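Local atomic coordinates of 6-phospho-beta-glucosidase BglT (Thermotoga maritima, PDB entry 1UP7), a protein that hydrolyses cellobiose 6'-phosphate to glucose 6-phosphate and glucose, using NAD+ and a manganese ion as cofactors. Residues 188-193 / 197-202. Numbering follows the deposited sequence.
Sequences KYYGLN and FIEKVF
Lys188 lays its extended chain alongside that of Glu199, the two running the same way, with CE 3.3 Å from OE1 of Glu199. Both have CG anti to the backbone N (chi1 -177° in Lys188, -162° in Glu199), which, with both chains extended, sends them along the same side of the hairpin; their salt bridge is long, NZ to OE1 3.7 Å, and NZ also hydrogen-bonds the carbonyl oxygens of Gln350 and Lys352. OE1, at the edge of the Tyr190 ring, also accepts a hydrogen bond from its hydroxyl, modelled very short; Asp354 N bonds that hydroxyl too. A methionine in place of Lys188 would probably leave the Glu199 carboxylate without its positive neighbour and those two carbonyls without their donor. Gly191 turns the chain at backbone angles where any side chain would collide with Tyr190 O, so glycine fits here. On the face carrying Tyr189 and Ile198, Ile198 CG1 meets Tyr189 CD2 at 3.6 Å, an apolar contact suiting two buried side chains; Tyr189 OH hydrogen-bonds Glu335 and Ser196. Backbone bonds join this antiparallel hairpin, and a beta bulge shifts the register between Lys188 and Tyr189. Helix 166-177 packs on Tyr189 and Ile198, helix 355-376 covers Tyr190 and Phe197, and strand 333-341 touches both tyrosines.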
loop_
_atom_site.group_PDB
_atom_site.type_symbol
_atom_site.label_atom_id
_atom_site.label_comp_id
_atom_site.label_asym_id
_atom_site.label_seq_id
_atom_site.Cartn_x
_atom_site.Cartn_y
_atom_site.Cartn_z
ATOM N N LYS A 188 15.590 14.351 10.319
ATOM C CA LYS A 188 14.983 13.443 9.361
ATOM C C LYS A 188 16.100 12.517 8.890
ATOM O O LYS A 188 17.020 12.925 8.173
ATOM C CB LYS A 188 14.278 14.142 8.202
ATOM C CG LYS A 188 13.607 13.125 7.291
ATOM C CD LYS A 188 12.817 13.785 6.195
ATOM C CE LYS A 188 12.481 12.781 5.103
ATOM N NZ LYS A 188 11.386 13.349 4.238
ATOM N N TYR A 189 15.987 11.265 9.319
ATOM C CA TYR A 189 17.047 10.284 9.220
ATOM C C TYR A 189 16.437 8.955 8.808
ATOM O O TYR A 189 15.514 8.482 9.443
ATOM C CB TYR A 189 17.660 10.103 10.621
ATOM C CG TYR A 189 18.806 9.114 10.685
ATOM C CD1 TYR A 189 18.594 7.745 10.471
ATOM C CD2 TYR A 189 20.100 9.553 10.906
ATOM C CE1 TYR A 189 19.639 6.832 10.495
ATOM C CE2 TYR A 189 21.156 8.685 10.944
ATOM C CZ TYR A 189 20.932 7.324 10.728
ATOM O OH TYR A 189 22.020 6.474 10.768
ATOM N N TYR A 190 16.981 8.320 7.785
ATOM C CA TYR A 190 16.442 7.034 7.342
ATOM C C TYR A 190 17.457 6.301 6.498
ATOM O O TYR A 190 18.382 6.886 5.944
ATOM C CB TYR A 190 15.136 7.210 6.544
ATOM C CG TYR A 190 15.259 8.184 5.373
ATOM C CD1 TYR A 190 15.201 9.569 5.566
ATOM C CD2 TYR A 190 15.437 7.713 4.085
ATOM C CE1 TYR A 190 15.316 10.441 4.479
ATOM C CE2 TYR A 190 15.551 8.567 3.026
ATOM C CZ TYR A 190 15.495 9.928 3.218
ATOM O OH TYR A 190 15.628 10.754 2.133
ATOM N N GLY A 191 17.234 5.012 6.378
ATOM C CA GLY A 191 18.024 4.147 5.538
ATOM C C GLY A 191 18.178 2.827 6.260
ATOM O O GLY A 191 17.377 2.429 7.110
ATOM N N LEU A 192 19.226 2.131 5.885
ATOM C CA LEU A 192 19.561 0.891 6.524
ATOM C C LEU A 192 20.779 1.194 7.392
ATOM O O LEU A 192 21.506 2.144 7.159
ATOM C CB LEU A 192 19.900 -0.138 5.455
ATOM C CG LEU A 192 18.804 -1.094 4.960
ATOM C CD1 LEU A 192 17.357 -0.621 5.081
ATOM C CD2 LEU A 192 19.128 -1.617 3.577
ATOM N N ASN A 193 20.964 0.392 8.414
ATOM C CA ASN A 193 22.210 0.370 9.162
ATOM C C ASN A 193 23.445 0.370 8.251
ATOM O O ASN A 193 23.562 -0.465 7.363
ATOM C CB ASN A 193 22.181 -0.862 10.067
ATOM C CG ASN A 193 23.342 -0.919 11.044
ATOM O OD1 ASN A 193 23.998 -1.946 11.143
ATOM N ND2 ASN A 193 23.597 0.171 11.769
ATOM N N PHE A 197 20.888 8.100 5.639
ATOM C CA PHE A 197 20.874 9.396 4.987
ATOM C C PHE A 197 20.210 10.385 5.930
ATOM O O PHE A 197 19.236 10.056 6.603
ATOM C CB PHE A 197 20.141 9.293 3.643
ATOM C CG PHE A 197 20.712 8.236 2.733
ATOM C CD1 PHE A 197 20.320 6.889 2.862
ATOM C CD2 PHE A 197 21.676 8.573 1.784
ATOM C CE1 PHE A 197 20.859 5.908 2.058
ATOM C CE2 PHE A 197 22.208 7.614 0.956
ATOM C CZ PHE A 197 21.806 6.270 1.084
ATOM N N ILE A 198 20.738 11.596 5.995
ATOM C CA ILE A 198 20.094 12.651 6.750
ATOM C C ILE A 198 19.655 13.710 5.763
ATOM O O ILE A 198 20.463 14.214 4.965
ATOM C CB ILE A 198 21.051 13.230 7.853
ATOM C CG1 ILE A 198 21.409 12.149 8.864
ATOM C CG2 ILE A 198 20.424 14.455 8.570
ATOM C CD1 ILE A 198 22.578 12.495 9.791
ATOM N N GLU A 199 18.374 14.041 5.837
ATOM C CA GLU A 199 17.762 14.979 4.914
ATOM C C GLU A 199 17.572 16.339 5.570
ATOM O O GLU A 199 17.701 17.374 4.899
ATOM C CB GLU A 199 16.428 14.399 4.425
ATOM C CG GLU A 199 15.866 15.017 3.154
ATOM C CD GLU A 199 14.811 14.134 2.496
ATOM O OE1 GLU A 199 14.745 12.918 2.768
ATOM O OE2 GLU A 199 14.033 14.656 1.697
ATOM N N LYS A 200 17.261 16.333 6.861
ATOM C CA LYS A 200 17.000 17.568 7.612
ATOM C C LYS A 200 17.642 17.518 8.987
ATOM O O LYS A 200 17.707 16.463 9.610
ATOM C CB LYS A 200 15.472 17.852 7.752
ATOM C CG LYS A 200 14.690 17.807 6.411
ATOM C CD LYS A 200 14.016 19.115 6.055
ATOM C CE LYS A 200 14.623 19.801 4.814
ATOM N NZ LYS A 200 14.618 21.344 4.999
ATOM N N VAL A 201 18.109 18.660 9.454
ATOM C CA VAL A 201 18.644 18.779 10.799
ATOM C C VAL A 201 17.961 19.919 11.519
ATOM O O VAL A 201 17.911 21.040 11.021
ATOM C CB VAL A 201 20.166 19.015 10.844
ATOM C CG1 VAL A 201 20.612 19.151 12.292
ATOM C CG2 VAL A 201 20.893 17.865 10.228
ATOM N N PHE A 202 17.438 19.612 12.697
ATOM C CA PHE A 202 16.824 20.602 13.559
ATOM C C PHE A 202 17.568 20.648 14.897
ATOM O O PHE A 202 17.845 19.602 15.495
ATOM C CB PHE A 202 15.347 20.258 13.847
ATOM C CG PHE A 202 14.442 20.262 12.633
ATOM C CD1 PHE A 202 14.267 19.100 11.866
ATOM C CD2 PHE A 202 13.724 21.405 12.292
ATOM C CE1 PHE A 202 13.408 19.112 10.758
ATOM C CE2 PHE A 202 12.867 21.416 11.180
ATOM C CZ PHE A 202 12.711 20.271 10.416
#